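Local structure of 5'-nucleotidase SURE (Aquifex aeolicus, 2WQK) at residues Val7-Tyr12 with Asn38-Gly43; Val31-Asp36 with Tyr62-Gly67. The protein probably acts as a metal-dependent nucleotidase of the SurE family, releasing phosphate from nucleoside 5'-monophosphates. One frame throughout, in Å; residues are numbered along the deposited sequence.

Interaction 1 (Val7-Tyr12 with Asn38-Gly43); sequences VNDDGY and NLSGVG. With NA (sodium ion), chain D.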
# COMPACT_ATOMS: atom_id res chain seq x y z
N VAL A 7 -4.07 -15.98 -16.50
CA VAL A 7 -3.98 -14.90 -15.53
C VAL A 7 -2.50 -14.59 -15.32
O VAL A 7 -1.62 -15.33 -15.79
CB VAL A 7 -4.65 -15.28 -14.18
CG1 VAL A 7 -6.08 -15.77 -14.43
CG2 VAL A 7 -3.81 -16.33 -13.41
N ASN A 8 -2.23 -13.51 -14.60
CA ASN A 8 -0.87 -13.27 -14.13
C ASN A 8 -0.90 -12.39 -12.88
O ASN A 8 -1.99 -12.08 -12.36
CB ASN A 8 0.06 -12.70 -15.21
CG ASN A 8 -0.12 -11.19 -15.43
OD1 ASN A 8 -1.12 -10.61 -15.01
ND2 ASN A 8 0.84 -10.57 -16.14
N ASP A 9 0.29 -12.02 -12.42
CA ASP A 9 0.43 -11.11 -11.28
C ASP A 9 1.03 -9.75 -11.63
O ASP A 9 1.05 -8.85 -10.80
CB ASP A 9 1.32 -11.80 -10.20
CG ASP A 9 1.08 -11.27 -8.81
OD1 ASP A 9 -0.02 -10.82 -8.47
OD2 ASP A 9 2.05 -11.32 -8.06
N ASP A 10 1.58 -9.62 -12.84
CA ASP A 10 2.29 -8.42 -13.27
C ASP A 10 1.39 -7.39 -13.93
O ASP A 10 1.80 -6.24 -14.11
CB ASP A 10 3.44 -8.81 -14.21
CG ASP A 10 4.44 -9.76 -13.55
OD1 ASP A 10 4.79 -9.50 -12.34
OD2 ASP A 10 4.88 -10.74 -14.20
N GLY A 11 0.17 -7.81 -14.31
CA GLY A 11 -0.76 -6.91 -15.00
C GLY A 11 -1.02 -7.36 -16.44
O GLY A 11 -0.18 -7.96 -17.09
N TYR A 12 -2.21 -7.01 -16.92
CA TYR A 12 -2.67 -7.46 -18.24
C TYR A 12 -1.80 -6.97 -19.37
O TYR A 12 -1.83 -7.53 -20.47
CB TYR A 12 -4.11 -7.05 -18.49
CG TYR A 12 -4.32 -5.57 -18.70
CD1 TYR A 12 -4.11 -4.99 -19.96
CD2 TYR A 12 -4.73 -4.74 -17.66
CE1 TYR A 12 -4.30 -3.65 -20.16
CE2 TYR A 12 -4.93 -3.39 -17.86
CZ TYR A 12 -4.70 -2.85 -19.10
OH TYR A 12 -4.91 -1.52 -19.30
N ASN A 38 0.81 -4.23 -11.29
CA ASN A 38 1.70 -5.25 -10.80
C ASN A 38 1.49 -5.46 -9.31
O ASN A 38 1.71 -4.53 -8.50
CB ASN A 38 3.15 -4.82 -11.06
CG ASN A 38 4.11 -5.94 -10.91
OD1 ASN A 38 4.01 -6.70 -9.97
ND2 ASN A 38 5.05 -6.08 -11.88
N LEU A 39 1.12 -6.68 -8.94
CA LEU A 39 0.83 -7.02 -7.51
C LEU A 39 1.88 -7.92 -6.88
O LEU A 39 1.66 -8.51 -5.80
CB LEU A 39 -0.55 -7.65 -7.35
CG LEU A 39 -1.72 -6.75 -7.73
CD1 LEU A 39 -3.06 -7.55 -7.77
CD2 LEU A 39 -1.88 -5.50 -6.84
N SER A 40 3.04 -8.01 -7.50
CA SER A 40 4.09 -8.90 -7.04
C SER A 40 4.47 -8.65 -5.56
O SER A 40 4.71 -9.57 -4.80
CB SER A 40 5.32 -8.71 -7.94
OG SER A 40 4.97 -9.04 -9.29
N GLY A 41 4.51 -7.39 -5.19
CA GLY A 41 5.05 -7.03 -3.87
C GLY A 41 4.05 -7.04 -2.72
O GLY A 41 4.43 -6.69 -1.57
N VAL A 42 2.80 -7.35 -3.01
CA VAL A 42 1.71 -7.14 -2.09
C VAL A 42 0.93 -8.41 -1.83
O VAL A 42 1.43 -9.49 -2.07
CB VAL A 42 0.85 -5.94 -2.49
CG1 VAL A 42 1.75 -4.65 -2.53
CG2 VAL A 42 0.09 -6.16 -3.79
N GLY A 43 -0.26 -8.31 -1.27
CA GLY A 43 -1.05 -9.48 -0.96
C GLY A 43 -1.64 -10.15 -2.20
O GLY A 43 -1.94 -9.45 -3.21
NA NA D . 5.50 -10.92 -10.63
O HOH W 1 4.15 -4.83 -14.47
O HOH W 2 7.47 -7.76 -11.75
O HOH W 3 7.87 -10.31 -10.64
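D10 and S40 meet at a sodium ion, here occupying the site where SurE nucleotidases are predicted to hold a divalent cation, on the loops that follow strands 3-7 and 29-35. The side chain of D10 runs beside that of N38, both pointing the same way, their carboxylate and amide planes 52° apart. CB of D10 lies near ND2 of N38; its CG, anti to the carbonyl carbon (chi1 -59°), lies 3.3 Å from the sodium. OD1 of D10 binds the sodium at 2.3 Å. OD2 accepts from the backbone N of E95, which should limit rotation of the group. OG of S40 supplies a second ligand at 2.4 Å from the sodium, and N94 completes the protein ligands.

N38 acts as a second-shell residue and probably helps position S40. Its OD1 accepts from OG of S40 at 2.6 Å, in the carbonyl plane on a lone pair, and also from the backbone N of S40, which closes an Asx turn. Two waters bridge ND2 of N38 to D10, one at its backbone O and one at OD1.

Away from the metal ligands, the backbone ties the loops: N of L39 donates to O of D9 at 2.9 Å and 172°. The D9 carboxylate crosses the L39 side chain at about a right angle, with OD1 of D9 3.4 Å from CB of L39.

Interaction 2 (Val31-Asp36 with Tyr62-Gly67); sequences VVVAPD and YTVIDG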
# COMPACT_ATOMS: atom_id res chain seq x y z
N VAL A 31 -8.61 -17.07 -22.84
CA VAL A 31 -9.42 -16.08 -22.16
C VAL A 31 -8.54 -15.50 -21.07
O VAL A 31 -8.13 -16.23 -20.15
CB VAL A 31 -10.72 -16.69 -21.58
CG1 VAL A 31 -11.52 -15.63 -20.79
CG2 VAL A 31 -11.58 -17.31 -22.73
N VAL A 32 -8.25 -14.22 -21.20
CA VAL A 32 -7.36 -13.54 -20.23
C VAL A 32 -8.20 -12.80 -19.22
O VAL A 32 -9.10 -12.02 -19.58
CB VAL A 32 -6.44 -12.51 -20.89
CG1 VAL A 32 -5.70 -11.58 -19.90
CG2 VAL A 32 -5.46 -13.23 -21.79
N VAL A 33 -7.86 -12.99 -17.94
CA VAL A 33 -8.41 -12.15 -16.87
C VAL A 33 -7.19 -11.85 -16.00
O VAL A 33 -6.60 -12.78 -15.42
CB VAL A 33 -9.52 -12.87 -16.05
CG1 VAL A 33 -10.11 -11.93 -15.00
CG2 VAL A 33 -10.62 -13.39 -17.01
N ALA A 34 -6.80 -10.59 -15.94
CA ALA A 34 -5.53 -10.26 -15.26
C ALA A 34 -5.64 -8.92 -14.49
O ALA A 34 -6.49 -8.07 -14.80
CB ALA A 34 -4.39 -10.20 -16.27
N PRO A 35 -4.78 -8.75 -13.48
CA PRO A 35 -4.82 -7.50 -12.75
C PRO A 35 -4.51 -6.27 -13.62
O PRO A 35 -3.87 -6.38 -14.67
CB PRO A 35 -3.72 -7.67 -11.67
CG PRO A 35 -3.48 -9.18 -11.57
CD PRO A 35 -3.75 -9.69 -13.00
N ASP A 36 -4.94 -5.09 -13.16
CA ASP A 36 -4.66 -3.86 -13.88
C ASP A 36 -3.31 -3.20 -13.47
O ASP A 36 -3.02 -2.09 -13.88
CB ASP A 36 -5.79 -2.86 -13.69
CG ASP A 36 -5.79 -2.26 -12.30
OD1 ASP A 36 -5.42 -3.01 -11.36
OD2 ASP A 36 -6.16 -1.07 -12.16
N TYR A 62 -9.91 -9.41 -20.26
CA TYR A 62 -10.53 -8.64 -19.17
C TYR A 62 -9.48 -8.29 -18.13
O TYR A 62 -8.49 -9.01 -17.96
CB TYR A 62 -11.58 -9.47 -18.46
CG TYR A 62 -12.76 -9.76 -19.34
CD1 TYR A 62 -13.91 -8.96 -19.28
CD2 TYR A 62 -12.72 -10.83 -20.22
CE1 TYR A 62 -15.01 -9.24 -20.11
CE2 TYR A 62 -13.80 -11.09 -21.07
CZ TYR A 62 -14.94 -10.30 -20.99
OH TYR A 62 -16.00 -10.60 -21.85
N THR A 63 -9.71 -7.17 -17.47
CA THR A 63 -8.88 -6.86 -16.31
C THR A 63 -9.75 -6.68 -15.08
O THR A 63 -10.86 -6.14 -15.15
CB THR A 63 -8.01 -5.59 -16.53
OG1 THR A 63 -7.11 -5.42 -15.42
CG2 THR A 63 -8.82 -4.29 -16.79
N VAL A 64 -9.18 -7.12 -13.95
CA VAL A 64 -9.81 -6.93 -12.66
C VAL A 64 -9.01 -5.82 -11.93
O VAL A 64 -7.80 -5.94 -11.69
CB VAL A 64 -9.85 -8.22 -11.79
CG1 VAL A 64 -10.58 -7.93 -10.46
CG2 VAL A 64 -10.54 -9.38 -12.51
N ILE A 65 -9.69 -4.72 -11.65
CA ILE A 65 -9.04 -3.55 -11.08
C ILE A 65 -8.62 -3.84 -9.62
O ILE A 65 -9.45 -4.15 -8.78
CB ILE A 65 -9.97 -2.31 -11.14
CG1 ILE A 65 -10.42 -2.07 -12.61
CG2 ILE A 65 -9.23 -1.09 -10.59
CD1 ILE A 65 -9.30 -1.89 -13.56
N ASP A 66 -7.31 -3.82 -9.40
CA ASP A 66 -6.71 -4.21 -8.12
C ASP A 66 -7.09 -5.65 -7.71
O ASP A 66 -7.11 -6.00 -6.52
CB ASP A 66 -7.06 -3.19 -7.03
CG ASP A 66 -6.13 -3.27 -5.86
OD1 ASP A 66 -4.97 -3.69 -6.05
OD2 ASP A 66 -6.57 -2.98 -4.72
N GLY A 67 -7.32 -6.53 -8.70
CA GLY A 67 -7.68 -7.93 -8.46
C GLY A 67 -6.45 -8.80 -8.35
O GLY A 67 -5.57 -8.75 -9.21
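V33 lays its CG1 against CG2 of V64 at 3.6 Å, the two valines sharing one face of a parallel pair of strands whose short axes are 28° apart. Register is V33 with Y62, A34 with T63 and P35 with V64. The ladder is alternating: N of Y62 donates to O of V32, N of A34 to O of Y62, and N of V64 to O of A34 at 3.0 Å.

O of A34 is gripped twice. OG1 of T63, anti to its own backbone N (chi1 -174°), donates to it at 2.8 Å and arrives from the face of the carbonyl plane opposite to N of V64. At the edge of the Y62 ring, near its plane, lies O of V32.

V64 to G67 form a type II turn, and D36 meets it. OD1 of D36 accepts from the backbone N of D66 at 2.8 Å in a nearly straight bond of 173°, the donor standing above the carboxylate plane. OD2 of D36 lies 3.4 Å from CG2 of I65, the two side chains crossing at about a right angle, while both oxygens also have hydrogen-bond partners just beside the segments. An alanine at D36 would probably leave N of D66 without this acceptor and I65 without the carboxylate packed against it.

Within the mixed sheet, helix 69-80 covers the face bearing V33, P35 and Y62; helix 15-24 packs on V32 and A34, and strand 52-58 flanks strand 61-64 on its other edge.

The segments alternate along the chain, 7-12, 31-36, 38-43, 62-67, so the two interactions interlock, with centres about 10 Å apart on the same side of the chain's centre. Strands 3-7, 29-35 and 61-64 are consecutive neighbours in the mixed sheet: interaction 2 pairs the latter two, and interaction 1 joins the loops that follow the first two. They touch directly, N of Y12 lying 2.9 Å from O of P35, a probable hydrogen bond, and CD1 of L39 packing on O of G67. P35 is about 9 Å, side chain to ion, from the sodium. The sheet's strand ends thus lie beside the metal-binding loops.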